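Local coordinates for probable transcriptional repressor protein (Mycobacterium tuberculosis, PDB 4FX0), which probably binds DNA as a MarR-family transcriptional repressor that serves as a redox-dependent, oxidation-sensing regulator, at residues Thr34-Leu39 / Ala103-Ala108; Ala40-Ser45 / Lys93-Thr98; Arg71-Met76 / Gly80-Met85. All coordinates share one frame; numbering follows the deposited sequence.

Contact 1 (Thr34-Leu39 / Ala103-Ala108); sequences TQFSTL and AALQKA
Phe-36 and Leu-105 form the centre of this apolar helix-helix contact, with Leu-39 and Ala-108 completing it. Phe-36 CE1 lies 3.7 Å from Leu-105 CD1, and the two side chains meet at about a right angle. The neighbouring ring atom meets a second partner: Phe-36 CD1 is 3.7 Å from Ala-108 CB, a methyl one helical turn on from Leu-105, so CD1 and CE1 fit against two consecutive positions on one side of helix 99-119. With CG of Phe-36 anti to the backbone N (chi1 164°), the ring swings out from a CB that itself points along the interface and reaches the partner helix. Leu-39 aims its CB more directly across, and this atom stands 4.3 Å from Leu-105 CD1, while Leu-105 CD2 keeps the same 4.3 Å to Leu-39 C.

The segments belong to a winged helix-turn-helix protein of the MarR type, where helix 33-45 joins the DNA-binding part to the long helices of the dimerisation region, represented here by helix 99-119. The axes of segments 34-39 and 103-108 approach to 10.2 Å and run at 112° to one another. Phe-36 is also met by the ring of Trp-112, farther along helix 99-119, and touches Phe-3 of the second subunit, placing the contact beside the dimer interface.

No hydrogen bond crosses between the segments; the polar side chains of 34-39 bond within their own chain near the helix or to the second subunit. Thr-38 OG1 donates to Gln-35 O at 2.8 Å, in the carbonyl plane and on a lone pair (C=O...OG1 angle 126°). The same oxygen accepts from Leu-39 N at 2.9 Å, so two donors grip it. Ser-37, whose CB points away from segment 103-108, bonds through OG to Arg-12 of the second subunit.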
loop_
_atom_site.group_PDB
_atom_site.type_symbol
_atom_site.label_atom_id
_atom_site.label_comp_id
_atom_site.label_asym_id
_atom_site.label_seq_id
_atom_site.Cartn_x
_atom_site.Cartn_y
_atom_site.Cartn_z
ATOM N N THR B 34 0.892 3.485 9.664
ATOM C CA THR B 34 2.320 3.324 9.419
ATOM C C THR B 34 3.119 3.562 10.698
ATOM O O THR B 34 4.040 2.809 11.010
ATOM C CB THR B 34 2.821 4.276 8.319
ATOM O OG1 THR B 34 2.681 5.633 8.755
ATOM C CG2 THR B 34 2.026 4.073 7.037
ATOM N N GLN B 35 2.765 4.612 11.434
ATOM C CA GLN B 35 3.421 4.908 12.706
ATOM C C GLN B 35 3.248 3.746 13.676
ATOM O O GLN B 35 4.225 3.204 14.193
ATOM C CB GLN B 35 2.864 6.195 13.319
ATOM C CG GLN B 35 3.286 7.466 12.599
ATOM C CD GLN B 35 2.501 8.680 13.058
ATOM O OE1 GLN B 35 1.707 8.602 13.996
ATOM N NE2 GLN B 35 2.715 9.809 12.393
ATOM N N PHE B 36 1.996 3.370 13.918
ATOM C CA PHE B 36 1.692 2.204 14.735
ATOM C C PHE B 36 2.553 1.023 14.303
ATOM O O PHE B 36 3.159 0.345 15.134
ATOM C CB PHE B 36 0.209 1.843 14.619
ATOM C CG PHE B 36 -0.121 0.461 15.109
ATOM C CD1 PHE B 36 -0.378 0.227 16.450
ATOM C CD2 PHE B 36 -0.175 -0.605 14.226
ATOM C CE1 PHE B 36 -0.683 -1.046 16.900
ATOM C CE2 PHE B 36 -0.478 -1.879 14.671
ATOM C CZ PHE B 36 -0.733 -2.101 16.009
ATOM N N SER B 37 2.609 0.789 12.996
ATOM C CA SER B 37 3.388 -0.313 12.444
ATOM C C SER B 37 4.847 -0.246 12.883
ATOM O O SER B 37 5.372 -1.198 13.458
ATOM C CB SER B 37 3.304 -0.321 10.916
ATOM O OG SER B 37 1.965 -0.470 10.478
ATOM N N THR B 38 5.498 0.881 12.609
ATOM C CA THR B 38 6.908 1.038 12.942
ATOM C C THR B 38 7.137 0.821 14.434
ATOM O O THR B 38 8.087 0.147 14.829
ATOM C CB THR B 38 7.455 2.421 12.527
ATOM O OG1 THR B 38 6.863 3.440 13.340
ATOM C CG2 THR B 38 7.152 2.700 11.062
ATOM N N LEU B 39 6.263 1.391 15.258
ATOM C CA LEU B 39 6.348 1.194 16.700
ATOM C C LEU B 39 6.335 -0.290 17.024
ATOM O O LEU B 39 7.257 -0.807 17.654
ATOM C CB LEU B 39 5.185 1.881 17.417
ATOM C CG LEU B 39 5.227 3.405 17.505
ATOM C CD1 LEU B 39 4.066 3.910 18.342
ATOM C CD2 LEU B 39 6.551 3.862 18.091
ATOM N N ALA B 103 3.399 3.612 25.714
ATOM C CA ALA B 103 2.037 3.957 26.101
ATOM C C ALA B 103 1.118 4.008 24.883
ATOM O O ALA B 103 0.106 3.308 24.831
ATOM C CB ALA B 103 2.016 5.285 26.844
ATOM N N ALA B 104 1.476 4.834 23.904
ATOM C CA ALA B 104 0.674 4.980 22.694
ATOM C C ALA B 104 0.438 3.633 22.017
ATOM O O ALA B 104 -0.676 3.328 21.592
ATOM C CB ALA B 104 1.335 5.952 21.728
ATOM N N LEU B 105 1.491 2.829 21.917
ATOM C CA LEU B 105 1.373 1.505 21.322
ATOM C C LEU B 105 0.386 0.655 22.115
ATOM O O LEU B 105 -0.545 0.080 21.552
ATOM C CB LEU B 105 2.738 0.818 21.262
ATOM C CG LEU B 105 2.754 -0.596 20.678
ATOM C CD1 LEU B 105 2.145 -0.607 19.284
ATOM C CD2 LEU B 105 4.169 -1.150 20.654
ATOM N N GLN B 106 0.595 0.590 23.426
ATOM C CA GLN B 106 -0.282 -0.168 24.312
ATOM C C GLN B 106 -1.734 0.253 24.119
ATOM O O GLN B 106 -2.637 -0.583 24.077
ATOM C CB GLN B 106 0.136 0.038 25.770
ATOM C CG GLN B 106 -0.524 -0.914 26.756
ATOM C CD GLN B 106 -0.163 -0.600 28.197
ATOM O OE1 GLN B 106 -0.962 -0.022 28.935
ATOM N NE2 GLN B 106 1.044 -0.980 28.605
ATOM N N LYS B 107 -1.948 1.560 23.996
ATOM C CA LYS B 107 -3.287 2.111 23.818
ATOM C C LYS B 107 -3.845 1.809 22.430
ATOM O O LYS B 107 -5.049 1.608 22.266
ATOM C CB LYS B 107 -3.270 3.622 24.060
ATOM C CG LYS B 107 -4.625 4.295 23.913
ATOM C CD LYS B 107 -4.585 5.719 24.442
ATOM C CE LYS B 107 -5.968 6.348 24.445
ATOM N NZ LYS B 107 -5.969 7.676 25.118
ATOM N N ALA B 108 -2.963 1.776 21.436
ATOM C CA ALA B 108 -3.367 1.556 20.053
ATOM C C ALA B 108 -3.741 0.100 19.775
ATOM O O ALA B 108 -4.643 -0.175 18.982
ATOM C CB ALA B 108 -2.264 2.009 19.106
#

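Contact 2 (Ala40-Ser45 / Lys93-Thr98); sequences AVISLS and KRIELT
Ile-42 reaches two strand residues at once, Ile-95 with one branch and Leu-97 with the other, where helix 33-45 packs on the wing of a winged helix-turn-helix domain. Strand 93-97 is the middle strand of the three-stranded antiparallel sheet, and it passes segment 40-45 at 96°, the axes 8.4 Å apart. Strand alternation turns Ile-95 and Leu-97 to the helix and Glu-96 to the other side, where its carboxylate forms a salt bridge with Arg-83 of the adjacent strand.

The two isoleucines cross at about a right angle, methyl to methyl, with Ile-42 CD1 3.4 Å from Ile-95 CG2. In Ile-42, CG1 is anti to the carbonyl carbon (chi1 -63°) and the chain continues extended to CD1, which carries that methyl out to the Ile-95 end of the strand. The shorter branch, CG2, lies against Leu-97, 3.8 Å from its CG; here the side chains meet at a slant. Ile-42 also touches Val-82 of strand 82-86, so its side chain spans two neighbouring strands of the sheet.

Leu-97 is shared in turn between two successive helix residues. While its CG faces Ile-42, its CD1 comes 3.6 Å from Ser-43 CB and 3.7 Å from Ser-43 CA, resting on the backbone side of the serine. No hydrogen bond links the segments, and the serine hydroxyl turns back into its own helix. Thr-98, directly after the strand, caps the start of helix 99-119 through a bond from Gly-101 N to its OG1. Within helix 40-45, Ser-43 OG donates to Ala-40 O at 2.6 Å, tilted 28° from the carbonyl plane and on the same face as Leu-44 N.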
loop_
_atom_site.group_PDB
_atom_site.type_symbol
_atom_site.label_atom_id
_atom_site.label_comp_id
_atom_site.label_asym_id
_atom_site.label_seq_id
_atom_site.Cartn_x
_atom_site.Cartn_y
_atom_site.Cartn_z
ATOM N N ALA B 40 5.277 -0.966 16.587
ATOM C CA ALA B 40 5.132 -2.397 16.805
ATOM C C ALA B 40 6.413 -3.127 16.425
ATOM O O ALA B 40 6.915 -3.954 17.187
ATOM C CB ALA B 40 3.957 -2.935 16.005
ATOM N N VAL B 41 6.941 -2.810 15.247
ATOM C CA VAL B 41 8.184 -3.407 14.770
ATOM C C VAL B 41 9.312 -3.201 15.772
ATOM O O VAL B 41 10.040 -4.137 16.103
ATOM C CB VAL B 41 8.615 -2.806 13.418
ATOM C CG1 VAL B 41 10.044 -3.208 13.087
ATOM C CG2 VAL B 41 7.658 -3.231 12.313
ATOM N N ILE B 42 9.451 -1.967 16.245
ATOM C CA ILE B 42 10.499 -1.618 17.198
ATOM C C ILE B 42 10.311 -2.348 18.524
ATOM O O ILE B 42 11.260 -2.903 19.077
ATOM C CB ILE B 42 10.550 -0.098 17.447
ATOM C CG1 ILE B 42 10.894 0.637 16.149
ATOM C CG2 ILE B 42 11.564 0.230 18.529
ATOM C CD1 ILE B 42 10.879 2.143 16.276
ATOM N N SER B 43 9.081 -2.348 19.028
ATOM C CA SER B 43 8.770 -3.045 20.270
ATOM C C SER B 43 9.073 -4.533 20.139
ATOM O O SER B 43 9.391 -5.202 21.123
ATOM C CB SER B 43 7.302 -2.840 20.649
ATOM O OG SER B 43 6.439 -3.371 19.658
ATOM N N LEU B 44 8.970 -5.044 18.916
ATOM C CA LEU B 44 9.242 -6.449 18.640
ATOM C C LEU B 44 10.732 -6.753 18.630
ATOM O O LEU B 44 11.171 -7.762 19.179
ATOM C CB LEU B 44 8.657 -6.847 17.283
ATOM C CG LEU B 44 7.156 -7.116 17.176
ATOM C CD1 LEU B 44 6.764 -7.258 15.716
ATOM C CD2 LEU B 44 6.778 -8.361 17.963
ATOM N N SER B 45 11.504 -5.875 18.001
ATOM C CA SER B 45 12.899 -6.172 17.690
ATOM C C SER B 45 13.913 -5.679 18.726
ATOM O O SER B 45 15.088 -6.039 18.660
ATOM C CB SER B 45 13.249 -5.616 16.308
ATOM O OG SER B 45 12.267 -5.989 15.356
ATOM N N LYS B 93 21.387 3.245 12.186
ATOM C CA LYS B 93 20.807 4.134 13.191
ATOM C C LYS B 93 20.223 3.402 14.399
ATOM O O LYS B 93 19.621 2.336 14.268
ATOM C CB LYS B 93 19.744 5.044 12.569
ATOM C CG LYS B 93 20.298 6.339 12.006
ATOM C CD LYS B 93 19.195 7.227 11.458
ATOM C CE LYS B 93 19.772 8.513 10.893
ATOM N NZ LYS B 93 20.715 9.147 11.856
ATOM N N ARG B 94 20.406 3.997 15.574
ATOM C CA ARG B 94 19.892 3.441 16.817
ATOM C C ARG B 94 18.521 4.023 17.146
ATOM O O ARG B 94 18.395 5.218 17.418
ATOM C CB ARG B 94 20.862 3.723 17.965
ATOM C CG ARG B 94 20.395 3.194 19.309
ATOM C CD ARG B 94 20.445 1.677 19.347
ATOM N NE ARG B 94 21.817 1.183 19.409
ATOM C CZ ARG B 94 22.452 0.888 20.539
ATOM N NH1 ARG B 94 21.833 1.030 21.704
ATOM N NH2 ARG B 94 23.701 0.446 20.506
ATOM N N ILE B 95 17.497 3.176 17.123
ATOM C CA ILE B 95 16.142 3.608 17.443
ATOM C C ILE B 95 15.630 2.923 18.710
ATOM O O ILE B 95 15.765 1.708 18.868
ATOM C CB ILE B 95 15.164 3.335 16.278
ATOM C CG1 ILE B 95 15.705 3.921 14.971
ATOM C CG2 ILE B 95 13.792 3.907 16.586
ATOM C CD1 ILE B 95 16.261 2.885 14.016
ATOM N N GLU B 96 15.047 3.711 19.610
ATOM C CA GLU B 96 14.533 3.188 20.873
ATOM C C GLU B 96 13.108 3.651 21.148
ATOM O O GLU B 96 12.704 4.737 20.731
ATOM C CB GLU B 96 15.437 3.606 22.035
ATOM C CG GLU B 96 16.751 2.852 22.104
ATOM C CD GLU B 96 17.634 3.320 23.243
ATOM O OE1 GLU B 96 17.614 4.531 23.551
ATOM O OE2 GLU B 96 18.346 2.478 23.831
ATOM N N LEU B 97 12.350 2.819 21.855
ATOM C CA LEU B 97 11.014 3.195 22.293
ATOM C C LEU B 97 11.083 4.013 23.573
ATOM O O LEU B 97 11.751 3.627 24.534
ATOM C CB LEU B 97 10.145 1.959 22.532
ATOM C CG LEU B 97 9.365 1.396 21.346
ATOM C CD1 LEU B 97 8.386 0.340 21.832
ATOM C CD2 LEU B 97 8.629 2.506 20.616
ATOM N N THR B 98 10.396 5.147 23.578
ATOM C CA THR B 98 10.253 5.935 24.790
ATOM C C THR B 98 9.040 5.431 25.558
ATOM O O THR B 98 8.147 4.806 24.979
ATOM C CB THR B 98 10.068 7.426 24.479
ATOM O OG1 THR B 98 8.872 7.608 23.710
ATOM C CG2 THR B 98 11.257 7.954 23.694
#

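Contact 3 (Arg71-Met76 / Gly80-Met85); sequences RNLEVM and GLVRVM
Met-76 and Leu-81 meet where the helix runs out and the chain turns back towards the sheet, and this end of the contact is the close one. Leu-81 N donates to Met-76 O at 3.1 Å in a nearly straight bond (165° at the hydrogen), the one hydrogen bond across the segments. Leu-81 CB also comes to 3.6 Å from Met-76 O. Next along the chain, Val-82 CG2 packs at 3.9 Å from Met-76 CB and 3.8 Å from Met-76 C, so a single methyl covers both the side-chain root and the carbonyl end of the methionine. With chi1 near -63°, Val-82 CG2 sits between its own backbone N and carbonyl carbon and faces the helix.

The turn is a Schellman motif: Gly-80, the first residue to leave the helical conformation, has a positive phi of 70°, and the bond from Leu-81 N is one of the two that close it. In MarR-type winged helix-turn-helix proteins the helix before the wing is the recognition helix that enters the DNA major groove, and helix 66-78 probably plays that part here, followed by the wing strand 82-86.

Away from the turn the two elements diverge and the packing thins. Leu-73 divides its branches between two strand residues: CD1 lies 4.2 Å from Val-82 CG2 and CD2 4.2 Å from Val-84 CG2. The first pair of side chains crosses at about a right angle. Arg-71, Glu-74 and Val-75 form the exposed outer side of the helix, with Glu-74 salt-bridged to Arg-77, and Arg-83 projects from the opposite side of its strand to the helix. At the packed end, Met-76 continues inward onto Thr-38 of helix 33-45.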
loop_
_atom_site.group_PDB
_atom_site.type_symbol
_atom_site.label_atom_id
_atom_site.label_comp_id
_atom_site.label_asym_id
_atom_site.label_seq_id
_atom_site.Cartn_x
_atom_site.Cartn_y
_atom_site.Cartn_z
ATOM N N ARG B 71 10.512 10.426 7.186
ATOM C CA ARG B 71 9.667 11.570 7.516
ATOM C C ARG B 71 8.763 11.245 8.700
ATOM O O ARG B 71 8.597 12.057 9.610
ATOM C CB ARG B 71 8.829 12.000 6.307
ATOM C CG ARG B 71 7.325 11.949 6.549
ATOM C CD ARG B 71 6.549 12.687 5.469
ATOM N NE ARG B 71 5.809 11.782 4.594
ATOM C CZ ARG B 71 6.197 11.439 3.370
ATOM N NH1 ARG B 71 7.322 11.929 2.867
ATOM N NH2 ARG B 71 5.457 10.610 2.646
ATOM N N ASN B 72 8.185 10.048 8.684
ATOM C CA ASN B 72 7.332 9.599 9.775
ATOM C C ASN B 72 8.124 9.389 11.054
ATOM O O ASN B 72 7.701 9.793 12.134
ATOM C CB ASN B 72 6.591 8.317 9.392
ATOM C CG ASN B 72 5.272 8.595 8.702
ATOM O OD1 ASN B 72 4.501 9.450 9.137
ATOM N ND2 ASN B 72 5.008 7.876 7.618
ATOM N N LEU B 73 9.283 8.756 10.926
ATOM C CA LEU B 73 10.149 8.544 12.074
ATOM C C LEU B 73 10.494 9.882 12.718
ATOM O O LEU B 73 10.629 9.976 13.938
ATOM C CB LEU B 73 11.423 7.815 11.656
ATOM C CG LEU B 73 12.142 7.090 12.793
ATOM C CD1 LEU B 73 11.208 6.078 13.439
ATOM C CD2 LEU B 73 13.400 6.413 12.279
ATOM N N GLU B 74 10.631 10.915 11.892
ATOM C CA GLU B 74 10.930 12.254 12.387
ATOM C C GLU B 74 9.783 12.802 13.228
ATOM O O GLU B 74 9.984 13.205 14.374
ATOM C CB GLU B 74 11.236 13.212 11.234
ATOM C CG GLU B 74 12.658 13.756 11.240
ATOM C CD GLU B 74 13.068 14.324 12.590
ATOM O OE1 GLU B 74 13.941 13.719 13.248
ATOM O OE2 GLU B 74 12.526 15.376 12.993
ATOM N N VAL B 75 8.583 12.820 12.657
ATOM C CA VAL B 75 7.417 13.313 13.380
ATOM C C VAL B 75 7.202 12.500 14.650
ATOM O O VAL B 75 6.675 13.005 15.641
ATOM C CB VAL B 75 6.136 13.293 12.510
ATOM C CG1 VAL B 75 5.849 11.892 12.003
ATOM C CG2 VAL B 75 4.946 13.831 13.297
ATOM N N MET B 76 7.630 11.241 14.622
ATOM C CA MET B 76 7.483 10.359 15.775
ATOM C C MET B 76 8.475 10.698 16.881
ATOM O O MET B 76 8.091 10.841 18.041
ATOM C CB MET B 76 7.637 8.897 15.358
ATOM C CG MET B 76 6.590 8.427 14.366
ATOM S SD MET B 76 6.862 6.724 13.851
ATOM C CE MET B 76 6.343 5.852 15.323
ATOM N N GLY B 80 8.262 12.454 20.767
ATOM C CA GLY B 80 8.759 11.730 21.923
ATOM C C GLY B 80 8.236 10.311 22.036
ATOM O O GLY B 80 8.150 9.760 23.133
ATOM N N LEU B 81 7.880 9.719 20.902
ATOM C CA LEU B 81 7.446 8.329 20.879
ATOM C C LEU B 81 8.654 7.422 20.716
ATOM O O LEU B 81 8.709 6.326 21.275
ATOM C CB LEU B 81 6.467 8.094 19.731
ATOM C CG LEU B 81 5.238 8.999 19.696
ATOM C CD1 LEU B 81 4.300 8.559 18.583
ATOM C CD2 LEU B 81 4.524 8.989 21.038
ATOM N N VAL B 82 9.625 7.896 19.943
ATOM C CA VAL B 82 10.845 7.146 19.693
ATOM C C VAL B 82 12.068 8.022 19.924
ATOM O O VAL B 82 12.007 9.243 19.774
ATOM C CB VAL B 82 10.883 6.597 18.254
ATOM C CG1 VAL B 82 9.748 5.611 18.036
ATOM C CG2 VAL B 82 10.805 7.736 17.250
ATOM N N ARG B 83 13.175 7.392 20.297
ATOM C CA ARG B 83 14.424 8.103 20.511
ATOM C C ARG B 83 15.450 7.587 19.509
ATOM O O ARG B 83 15.810 6.410 19.529
ATOM C CB ARG B 83 14.908 7.901 21.949
ATOM C CG ARG B 83 15.982 8.875 22.406
ATOM C CD ARG B 83 16.226 8.767 23.905
ATOM N NE ARG B 83 16.456 7.387 24.327
ATOM C CZ ARG B 83 15.541 6.620 24.914
ATOM N NH1 ARG B 83 14.329 7.098 25.159
ATOM N NH2 ARG B 83 15.841 5.375 25.260
ATOM N N VAL B 84 15.903 8.467 18.621
ATOM C CA VAL B 84 16.791 8.061 17.537
ATOM C C VAL B 84 18.155 8.738 17.594
ATOM O O VAL B 84 18.277 9.943 17.371
ATOM C CB VAL B 84 16.158 8.329 16.158
ATOM C CG1 VAL B 84 17.139 7.977 15.049
ATOM C CG2 VAL B 84 14.868 7.540 16.007
ATOM N N MET B 85 19.176 7.943 17.889
ATOM C CA MET B 85 20.553 8.408 17.885
ATOM C C MET B 85 21.321 7.631 16.824
ATOM O O MET B 85 20.756 6.764 16.159
ATOM C CB MET B 85 21.181 8.185 19.258
ATOM C CG MET B 85 20.402 8.827 20.391
ATOM S SD MET B 85 20.547 10.619 20.349
ATOM C CE MET B 85 22.322 10.787 20.494
#

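Overall arrangement
The three contacts are nested along the chain: contact 3 lies inside the loop closed by contact 2, which lies inside the loop closed by contact 1. Their centres stand about 10 to 12 Å apart. Contacts 1 and 2 share helix 33-45, whose successive turns face helix 99-119 and then the sheet; Leu-39 CD2 and Leu-97 CD2 meet at 3.5 Å. Contacts 2 and 3 share the sheet through neighbouring strands 93-97 and 82-86. Met-76 CE lies 3.4 Å from Leu-39 CD2, joining contact 3 to contact 1. Helix 33-45 thus lies between the probable DNA-reading helix and wing and the dimer-forming helices, and itself touches the second subunit.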